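Local coordinates for alpha-1,6-mannanase (Bacteroides thetaiotaomicron, PDB 4V1S), which probably hydrolyses alpha-1,6-mannosidic linkages in mannan, as a glycoside hydrolase family 76 homolog from a gut symbiont, at residues A[105-108]-A[109-113]; A[292-295]-A[296-300]; A[318-321]-A[322-326]. All blocks are in the same frame, centred on the assembly; numbering follows the deposited sequence. Where two conformers were deposited one is given.

Contact 1. Residues A[105-108]-A[109-113]; sequences ALMN and CFLNF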
ATOM      1  N   ALA A 105     -10.797   9.666 -13.826  1.00 15.35           N
ATOM      2  CA  ALA A 105     -10.566   9.825 -12.387  1.00 15.93           C
ATOM      3  C   ALA A 105      -9.110   9.502 -12.064  1.00 12.26           C
ATOM      4  O   ALA A 105      -8.442  10.214 -11.277  1.00 12.78           O
ATOM      5  CB  ALA A 105     -11.485   8.910 -11.589  1.00 16.37           C
ATOM      6  N   LEU A 106      -8.614   8.452 -12.710  1.00 13.06           N
ATOM      7  CA  LEU A 106      -7.214   8.038 -12.540  1.00 12.30           C
ATOM      8  C   LEU A 106      -6.264   9.129 -13.056  1.00 14.29           C
ATOM      9  O   LEU A 106      -5.285   9.465 -12.398  1.00 12.76           O
ATOM     10  CB  LEU A 106      -6.944   6.699 -13.221  1.00 12.60           C
ATOM     11  CG  LEU A 106      -5.495   6.207 -13.197  1.00 12.96           C
ATOM     12  CD1 LEU A 106      -4.937   6.120 -11.774  1.00 13.91           C
ATOM     13  CD2 LEU A 106      -5.424   4.875 -13.916  1.00 15.59           C
ATOM     14  N   MET A 107      -6.546   9.681 -14.237  1.00 13.06           N
ATOM     15  CA  MET A 107      -5.711  10.737 -14.778  1.00 12.30           C
ATOM     16  C   MET A 107      -5.743  11.984 -13.897  1.00 13.79           C
ATOM     17  O   MET A 107      -4.704  12.603 -13.651  1.00 14.08           O
ATOM     18  CB  MET A 107      -6.107  11.101 -16.198  1.00 16.11           C
ATOM     19  CG  MET A 107      -5.269  12.240 -16.760  1.00 17.42           C
ATOM     20  SD  MET A 107      -3.484  11.883 -16.816  1.00 23.01           S
ATOM     21  CE  MET A 107      -3.422  10.686 -18.135  1.00 23.46           C
ATOM     22  N   ASN A 108      -6.922  12.360 -13.413  1.00 14.27           N
ATOM     23  CA  ASN A 108      -7.008  13.504 -12.508  1.00 14.65           C
ATOM     24  C   ASN A 108      -6.218  13.299 -11.193  1.00 12.51           C
ATOM     25  O   ASN A 108      -5.585  14.209 -10.653  1.00 12.23           O
ATOM     26  CB  ASN A 108      -8.465  13.850 -12.224  1.00 15.46           C
ATOM     27  CG  ASN A 108      -9.138  14.490 -13.412  1.00 19.93           C
ATOM     28  OD1 ASN A 108      -8.472  15.094 -14.262  1.00 23.89           O
ATOM     29  ND2 ASN A 108     -10.456  14.362 -13.495  1.00 22.69           N
ATOM     30  N   CYS A 109      -6.225  12.065 -10.703  1.00 11.26           N
ATOM     31  CA  CYS A 109      -5.417  11.729  -9.520  1.00 10.46           C
ATOM     32  C   CYS A 109      -3.936  11.809  -9.843  1.00 11.71           C
ATOM     33  O   CYS A 109      -3.165  12.409  -9.099  1.00 11.22           O
ATOM     34  CB  CYS A 109      -5.847  10.338  -9.077  1.00 11.74           C
ATOM     35  SG  CYS A 109      -4.936   9.670  -7.721  1.00 13.17           S
ATOM     36  N   PHE A 110      -3.542  11.280 -10.998  1.00 11.71           N
ATOM     37  CA  PHE A 110      -2.130  11.369 -11.434  1.00 10.32           C
ATOM     38  C   PHE A 110      -1.642  12.800 -11.534  1.00 10.45           C
ATOM     39  O   PHE A 110      -0.553  13.162 -11.035  1.00 11.85           O
ATOM     40  CB  PHE A 110      -1.932  10.642 -12.759  1.00 11.79           C
ATOM     41  CG  PHE A 110      -0.526  10.723 -13.276  1.00 12.26           C
ATOM     42  CD1 PHE A 110       0.485   9.980 -12.690  1.00 12.28           C
ATOM     43  CD2 PHE A 110      -0.202  11.588 -14.306  1.00 14.70           C
ATOM     44  CE1 PHE A 110       1.792  10.050 -13.163  1.00 12.68           C
ATOM     45  CE2 PHE A 110       1.099  11.677 -14.777  1.00 16.29           C
ATOM     46  CZ  PHE A 110       2.095  10.893 -14.214  1.00 14.41           C
ATOM     47  N   LEU A 111      -2.503  13.644 -12.069  1.00 11.87           N
ATOM     48  CA  LEU A 111      -2.197  15.069 -12.178  1.00 12.32           C
ATOM     49  C   LEU A 111      -2.150  15.728 -10.802  1.00 12.40           C
ATOM     50  O   LEU A 111      -1.367  16.658 -10.585  1.00 14.59           O
ATOM     51  CB  LEU A 111      -3.187  15.773 -13.115  1.00 14.89           C
ATOM     52  CG  LEU A 111      -3.073  15.336 -14.583  1.00 16.91           C
ATOM     53  CD1 LEU A 111      -4.243  15.889 -15.391  1.00 20.71           C
ATOM     54  CD2 LEU A 111      -1.755  15.744 -15.218  1.00 21.07           C
ATOM     55  N   ASN A 112      -2.958  15.247  -9.861  1.00 12.42           N
ATOM     56  CA  ASN A 112      -2.815  15.732  -8.499  1.00 12.21           C
ATOM     57  C   ASN A 112      -1.470  15.304  -7.871  1.00 12.64           C
ATOM     58  O   ASN A 112      -0.852  16.085  -7.148  1.00 13.31           O
ATOM     59  CB  ASN A 112      -3.976  15.270  -7.634  1.00 11.27           C
ATOM     60  CG  ASN A 112      -3.967  15.924  -6.263  1.00 12.20           C
ATOM     61  OD1 ASN A 112      -3.804  17.136  -6.154  1.00 14.11           O
ATOM     62  ND2 ASN A 112      -4.029  15.110  -5.216  1.00 12.02           N
ATOM     63  N   PHE A 113      -1.068  14.070  -8.120  1.00 11.24           N
ATOM     64  CA  PHE A 113       0.211  13.577  -7.674  1.00 10.49           C
ATOM     65  C   PHE A 113       1.348  14.450  -8.214  1.00 12.79           C
ATOM     66  O   PHE A 113       2.343  14.649  -7.521  1.00 11.92           O
ATOM     67  CB  PHE A 113       0.455  12.096  -8.050  1.00 10.43           C
ATOM     68  CG  PHE A 113       0.025  11.147  -6.977  1.00  9.80           C
ATOM     69  CD1 PHE A 113      -1.342  10.869  -6.773  1.00 11.90           C
ATOM     70  CD2 PHE A 113       0.943  10.588  -6.109  1.00  9.05           C
ATOM     71  CE1 PHE A 113      -1.748  10.055  -5.731  1.00 13.62           C
ATOM     72  CE2 PHE A 113       0.530   9.771  -5.045  1.00 10.07           C
ATOM     73  CZ  PHE A 113      -0.806   9.486  -4.860  1.00 10.34           C
TER
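Cys109 begins the run of i to i+4 pairs that ties residues 105-108 to 109-113 along helix 99-114, in what is expected, for a family 76 glycosidase, to be an (alpha/alpha)6 barrel. Its N donates to Ala105 O at 2.9 Å, while its side chain turns to Tyr91 of helix 81-97. At Phe110 the backbone bond to Leu106 O is again 2.9 Å from N to O, and a Met-aromatic contact is added one residue closer in sequence. Met107 SD stands 4.1 Å from Phe110 CD2 and 5.4 Å from the ring centroid. The direction from centroid to sulfur is 68° off the ring normal, an oblique approach. The thioether gets there because Met107 sends CG away from its own N (chi1 178°) and then bends at both following torsions, carrying SD forward along the helix, towards the Phe110 ring. Tyr164 of helix 162-177 meets both Met107 and the Phe110 ring, tying this pair to that helix. Leu111 lies on the more exposed side. Its CG, set beside its own N, comes within 3.3 Å of Met107 O, the acceptor of the Leu111 N-H. Its CD1 touches Met107 CG at 4.0 Å, and thus the methionine serves two neighbours, its sulfur near both phenyl and leucine and its methylene against the leucine. Asn112 N closes on Asn108 O at 2.9 Å with an N-H...O angle of 147°, bent but sound. The amide of Asn112 points elsewhere: its OD1 accepts from Asn115 ND2 and is hydrogen-bonded to Ser68 OG.

Contact 2. Residues A[292-295]-A[296-300]; sequences ATLA and SSEAK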
ATOM      1  N   ALA A 292       4.653 -18.936   5.259  1.00 14.01           N
ATOM      2  CA  ALA A 292       4.935 -18.922   6.698  1.00 15.15           C
ATOM      3  C   ALA A 292       4.587 -17.585   7.345  1.00 14.32           C
ATOM      4  O   ALA A 292       3.954 -17.533   8.415  1.00 15.84           O
ATOM      5  CB  ALA A 292       6.392 -19.278   6.970  1.00 17.19           C
ATOM      6  N   THR A 293       5.027 -16.499   6.710  1.00 15.49           N
ATOM      7  CA  THR A 293       4.734 -15.171   7.213  1.00 14.46           C
ATOM      8  C   THR A 293       3.223 -14.837   7.158  1.00 13.41           C
ATOM      9  O   THR A 293       2.688 -14.262   8.108  1.00 13.32           O
ATOM     10  CB  THR A 293       5.559 -14.133   6.464  1.00 13.24           C
ATOM     11  OG1 THR A 293       6.952 -14.390   6.688  1.00 14.30           O
ATOM     12  CG2 THR A 293       5.208 -12.696   6.854  1.00 13.95           C
ATOM     13  N   LEU A 294       2.551 -15.247   6.096  1.00 14.71           N
ATOM     14  CA  LEU A 294       1.112 -15.034   5.987  1.00 14.79           C
ATOM     15  C   LEU A 294       0.339 -15.819   7.084  1.00 11.47           C
ATOM     16  O   LEU A 294      -0.542 -15.270   7.722  1.00 14.07           O
ATOM     17  CB  LEU A 294       0.609 -15.371   4.603  1.00 15.43           C
ATOM     18  CG  LEU A 294      -0.857 -15.138   4.363  1.00 13.37           C
ATOM     19  CD1 LEU A 294      -1.304 -13.702   4.578  1.00 18.38           C
ATOM     20  CD2 LEU A 294      -1.170 -15.606   2.954  1.00 15.03           C
ATOM     21  N   ALA A 295       0.702 -17.053   7.351  1.00 12.71           N
ATOM     22  CA  ALA A 295       0.040 -17.797   8.405  1.00 14.26           C
ATOM     23  C   ALA A 295       0.219 -17.130   9.763  1.00 14.59           C
ATOM     24  O   ALA A 295      -0.723 -17.036  10.543  1.00 15.45           O
ATOM     25  CB  ALA A 295       0.544 -19.242   8.437  1.00 15.92           C
ATOM     26  N   SER A 296       1.439 -16.686  10.061  1.00 13.05           N
ATOM     27  CA  SER A 296       1.717 -16.012  11.328  1.00 13.64           C
ATOM     28  C   SER A 296       1.015 -14.655  11.411  1.00 12.65           C
ATOM     29  O   SER A 296       0.609 -14.209  12.498  1.00 14.28           O
ATOM     30  CB  SER A 296       3.204 -15.829  11.515  1.00 13.80           C
ATOM     31  OG  SER A 296       3.820 -17.086  11.789  1.00 16.84           O
ATOM     32  N   SER A 297       0.846 -14.016  10.272  1.00 13.79           N
ATOM     33  CA  SER A 297       0.137 -12.750  10.221  1.00 12.57           C
ATOM     34  C   SER A 297      -1.367 -12.957  10.473  1.00 12.95           C
ATOM     35  O   SER A 297      -1.982 -12.201  11.234  1.00 12.85           O
ATOM     36  CB  SER A 297       0.314 -12.079   8.854  1.00 12.04           C
ATOM     37  OG  SER A 297       1.698 -11.744   8.610  1.00 13.07           O
ATOM     38  N   GLU A 298      -1.946 -13.997   9.887  1.00 17.21           N
ATOM     39  CA  GLU A 298      -3.341 -14.341  10.201  1.00 17.27           C
ATOM     40  C   GLU A 298      -3.505 -14.655  11.698  1.00 15.38           C
ATOM     41  O   GLU A 298      -4.410 -14.159  12.358  1.00 14.95           O
ATOM     42  CB  GLU A 298      -3.809 -15.544   9.379  1.00 16.65           C
ATOM     43  CG  GLU A 298      -3.868 -15.306   7.892  1.00 18.19           C
ATOM     44  CD  GLU A 298      -4.405 -16.487   7.132  1.00 20.88           C
ATOM     45  OE1 GLU A 298      -5.055 -17.357   7.757  1.00 24.01           O
ATOM     46  OE2 GLU A 298      -4.206 -16.544   5.904  1.00 17.01           O
ATOM     47  N   ALA A 299      -2.611 -15.485  12.246  1.00 14.33           N
ATOM     48  CA  ALA A 299      -2.719 -15.855  13.648  1.00 14.97           C
ATOM     49  C   ALA A 299      -2.639 -14.626  14.531  1.00 12.56           C
ATOM     50  O   ALA A 299      -3.348 -14.533  15.517  1.00 15.37           O
ATOM     51  CB  ALA A 299      -1.642 -16.843  14.024  1.00 14.95           C
ATOM     52  N   LYS A 300      -1.755 -13.680  14.189  1.00 14.33           N
ATOM     53  CA  LYS A 300      -1.571 -12.520  15.061  1.00 13.94           C
ATOM     54  C   LYS A 300      -2.728 -11.506  14.944  1.00 13.02           C
ATOM     55  O   LYS A 300      -3.212 -10.990  15.947  1.00 15.70           O
ATOM     56  CB  LYS A 300      -0.253 -11.824  14.778  1.00 14.85           C
ATOM     57  CG  LYS A 300      -0.005 -10.620  15.657  1.00 15.74           C
ATOM     58  CD  LYS A 300       1.419 -10.101  15.545  1.00 18.70           C
ATOM     59  CE  LYS A 300       1.618  -8.851  16.379  1.00 18.60           C
ATOM     60  NZ  LYS A 300       1.715  -9.158  17.830  1.00 19.44           N
TER
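Thr293 O is held twice by Ser297, the sign of a helical serine folded back on the preceding turn, here in helix 284-301 of a probable (alpha/alpha)6 barrel. Ser297 N bonds it at 2.9 Å and Ser297 OG at 2.8 Å, and the two donors arrive from opposite faces of the carbonyl plane, the hydroxyl 41° out of it. A chi1 of -63° puts OG beside the serine's own N, which makes this bond possible. With an alanine here, Thr293 O would probably keep just its backbone donor from this residue, and CG2 of the buried Thr293 would lose the hydroxyl it faces. One residue on, Glu298 lays its CG 3.3 Å from Leu294 O, which also accepts the Glu298 N-H. The chain then runs out extended, bringing OE2 to 3.9 Å from Leu294 CG as the two side chains cross. Farther out, Ser296 OG and Thr293 OG1 bond to Asp244 O and Asn245 O, pinning the helix beside strand 246-252. The glutamate is fixed at both oxygens: OE2 reaches Trp323 of helix 313-330 by a hydrogen bond, and OE1 forms a salt bridge with Lys338 NZ.

Contact 3. Residues A[318-321]-A[322-326]; sequences SIID and SWFDM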
ATOM      1  N   SER A 318      -2.981  -4.660   3.775  1.00 11.96           N
ATOM      2  CA  SER A 318      -1.915  -5.416   3.072  0.50 11.22           C
ATOM      3  C   SER A 318      -2.055  -6.929   3.239  1.00 12.02           C
ATOM      4  O   SER A 318      -1.627  -7.693   2.369  1.00 12.41           O
ATOM      5  CB  SER A 318      -0.515  -4.966   3.490  0.50 11.84           C
ATOM      6  OG  SER A 318      -0.262  -5.231   4.844  0.50 14.11           O
ATOM      7  N   ILE A 319      -2.671  -7.361   4.339  1.00 12.93           N
ATOM      8  CA  ILE A 319      -2.935  -8.791   4.527  0.50 12.87           C
ATOM      9  C   ILE A 319      -4.020  -9.228   3.538  1.00 12.20           C
ATOM     10  O   ILE A 319      -3.938 -10.312   2.933  1.00 13.32           O
ATOM     11  CB  ILE A 319      -3.331  -9.105   5.980  0.50 13.45           C
ATOM     12  CG1 ILE A 319      -2.180  -8.727   6.934  0.50 16.34           C
ATOM     13  CG2 ILE A 319      -3.749 -10.569   6.131  0.50 15.29           C
ATOM     14  CD1 ILE A 319      -0.807  -9.252   6.554  0.50 17.82           C
ATOM     15  N   ILE A 320      -5.029  -8.369   3.334  1.00 11.86           N
ATOM     16  CA  ILE A 320      -6.079  -8.677   2.361  1.00 11.14           C
ATOM     17  C   ILE A 320      -5.504  -8.725   0.948  1.00 12.02           C
ATOM     18  O   ILE A 320      -5.807  -9.661   0.183  1.00 12.78           O
ATOM     19  CB  ILE A 320      -7.247  -7.686   2.461  1.00 10.57           C
ATOM     20  CG1 ILE A 320      -7.816  -7.649   3.885  1.00 13.33           C
ATOM     21  CG2 ILE A 320      -8.327  -8.048   1.445  1.00 12.87           C
ATOM     22  CD1 ILE A 320      -9.003  -6.702   4.077  1.00 15.33           C
ATOM     23  N   ASP A 321      -4.625  -7.781   0.595  1.00 12.31           N
ATOM     24  CA  ASP A 321      -3.992  -7.839  -0.723  1.00 12.28           C
ATOM     25  C   ASP A 321      -3.115  -9.104  -0.870  1.00 13.23           C
ATOM     26  O   ASP A 321      -3.012  -9.646  -1.977  1.00 15.13           O
ATOM     27  CB  ASP A 321      -3.123  -6.583  -0.999  1.00 12.81           C
ATOM     28  CG  ASP A 321      -3.883  -5.490  -1.716  1.00 16.69           C
ATOM     29  OD1 ASP A 321      -4.969  -5.805  -2.252  1.00 16.89           O
ATOM     30  OD2 ASP A 321      -3.377  -4.344  -1.762  1.00 15.64           O
ATOM     31  N   SER A 322      -2.505  -9.564   0.238  1.00 11.88           N
ATOM     32  CA  SER A 322      -1.740 -10.817   0.257  1.00 11.96           C
ATOM     33  C   SER A 322      -2.642 -11.998  -0.069  1.00 15.01           C
ATOM     34  O   SER A 322      -2.251 -12.888  -0.838  1.00 15.11           O
ATOM     35  CB  SER A 322      -0.995 -11.004   1.610  1.00 14.40           C
ATOM     36  OG  SER A 322      -0.025  -9.962   1.793  1.00 14.71           O
ATOM     37  N   TRP A 323      -3.825 -12.029   0.539  1.00 11.26           N
ATOM     38  CA  TRP A 323      -4.802 -13.063   0.212  1.00 12.23           C
ATOM     39  C   TRP A 323      -5.162 -13.065  -1.291  1.00 15.57           C
ATOM     40  O   TRP A 323      -5.238 -14.137  -1.905  1.00 15.56           O
ATOM     41  CB  TRP A 323      -6.042 -12.966   1.081  1.00 14.51           C
ATOM     42  CG  TRP A 323      -5.834 -13.287   2.458  1.00 13.66           C
ATOM     43  CD1 TRP A 323      -4.942 -14.191   2.993  1.00 13.78           C
ATOM     44  CD2 TRP A 323      -6.572 -12.751   3.550  1.00 11.78           C
ATOM     45  NE1 TRP A 323      -5.088 -14.240   4.359  1.00 15.14           N
ATOM     46  CE2 TRP A 323      -6.099 -13.384   4.732  1.00 14.18           C
ATOM     47  CE3 TRP A 323      -7.611 -11.829   3.643  1.00 12.07           C
ATOM     48  CZ2 TRP A 323      -6.594 -13.060   6.014  1.00 17.66           C
ATOM     49  CZ3 TRP A 323      -8.128 -11.522   4.922  1.00 15.06           C
ATOM     50  CH2 TRP A 323      -7.614 -12.134   6.082  1.00 15.51           C
ATOM     51  N   PHE A 324      -5.433 -11.893  -1.868  1.00 13.52           N
ATOM     52  CA  PHE A 324      -5.718 -11.820  -3.287  1.00 14.27           C
ATOM     53  C   PHE A 324      -4.541 -12.352  -4.103  1.00 14.74           C
ATOM     54  O   PHE A 324      -4.755 -13.080  -5.072  1.00 17.24           O
ATOM     55  CB  PHE A 324      -6.082 -10.389  -3.692  1.00 14.11           C
ATOM     56  CG  PHE A 324      -7.436  -9.908  -3.178  1.00 13.49           C
ATOM     57  CD1 PHE A 324      -8.594 -10.684  -3.385  1.00 14.79           C
ATOM     58  CD2 PHE A 324      -7.570  -8.663  -2.542  1.00 15.20           C
ATOM     59  CE1 PHE A 324      -9.835 -10.225  -2.966  1.00 16.35           C
ATOM     60  CE2 PHE A 324      -8.811  -8.184  -2.163  1.00 15.63           C
ATOM     61  CZ  PHE A 324      -9.944  -8.980  -2.344  1.00 15.99           C
ATOM     62  N   ASP A 325      -3.302 -11.993  -3.723  1.00 13.92           N
ATOM     63  CA  ASP A 325      -2.140 -12.486  -4.439  1.00 15.10           C
ATOM     64  C   ASP A 325      -2.022 -13.998  -4.313  1.00 15.63           C
ATOM     65  O   ASP A 325      -1.633 -14.665  -5.273  1.00 19.16           O
ATOM     66  CB  ASP A 325      -0.833 -11.893  -3.928  1.00 16.31           C
ATOM     67  CG  ASP A 325      -0.626 -10.456  -4.315  1.00 18.01           C
ATOM     68  OD1 ASP A 325      -1.385  -9.863  -5.142  1.00 17.75           O
ATOM     69  OD2 ASP A 325       0.321  -9.885  -3.747  1.00 21.76           O
ATOM     70  N   MET A 326      -2.350 -14.547  -3.142  1.00 16.17           N
ATOM     71  CA  MET A 326      -2.325 -15.996  -2.961  0.50 18.01           C
ATOM     72  C   MET A 326      -3.323 -16.685  -3.892  1.00 18.18           C
ATOM     73  O   MET A 326      -3.012 -17.709  -4.469  1.00 22.14           O
ATOM     74  CB  MET A 326      -2.590 -16.405  -1.508  0.50 17.29           C
ATOM     75  CG  MET A 326      -1.381 -16.272  -0.613  0.50 20.22           C
ATOM     76  SD  MET A 326       0.013 -17.303  -1.151  0.50 22.72           S
ATOM     77  CE  MET A 326       1.109 -17.115   0.248  0.50 21.24           C
TER
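Ser318 O is gripped by two donors of one residue: Ser322 OG at 2.8 Å and Ser322 N at 3.0 Å. They come from opposite faces of the carbonyl plane, the N-H standing 35° out of it and the hydroxyl less tilted. The next residue, Ile319, lies against Trp323. In the conformer described here, CG2 of Ile319 is anti to its backbone N and leans over the indole, making a CH-pi contact 4.1 Å from the centroid of the Trp323 six-membered ring. That direction is 22° off the ring normal, hence over the face. Ile319 O rides over the same face, 3.5 Å above the plane and offset toward the rim, while also accepting the Trp323 N-H. Ile320 is shared by two aromatics. Its CG1 is 4.0 Å from Trp323 CZ3, and its CG2 is 3.6 Å from Phe324 CE2, the isoleucine and phenylalanine lying side by side and pointing the same way. Asp321 OD1 meets the Phe324 ring at its edge and in its plane, 3.9 Å from CD2, with carboxylate and ring planes 54° apart. The carboxylate's main partners lie on helix 374-394: Arg386 makes a salt bridge with OD1, and Tyr382 is hydrogen-bonded to OD2. Asp325 in turn is salt-bridged to Arg272 of helix 264-281. Aromatic and aliphatic side chains thus line one side of helix 313-330 and polar ones another, with four other helices touching it, consistent with a buried helix of the (alpha/alpha)6 barrel expected for family 76.

Contacts 2 and 3 lie on helices that follow each other in the chain, 284-301 and 313-330, and they touch although their centres are 12 Å apart. The polar bridge between them spans 2.9 Å from Glu298 OE2 to Trp323 NE1. Packing adds to it, with Leu294 CD1 at 3.8 Å from Trp323 NE1. Contact 1 stands apart across the chain's centre, about 25 Å from contact 3 and 35 Å from contact 2 between centres, with nearest atoms about 14 Å and 25 Å away. Contact 3 lies nearest the chain's centre, about 11 Å between centres, against 17 and 18 Å for contacts 1 and 2.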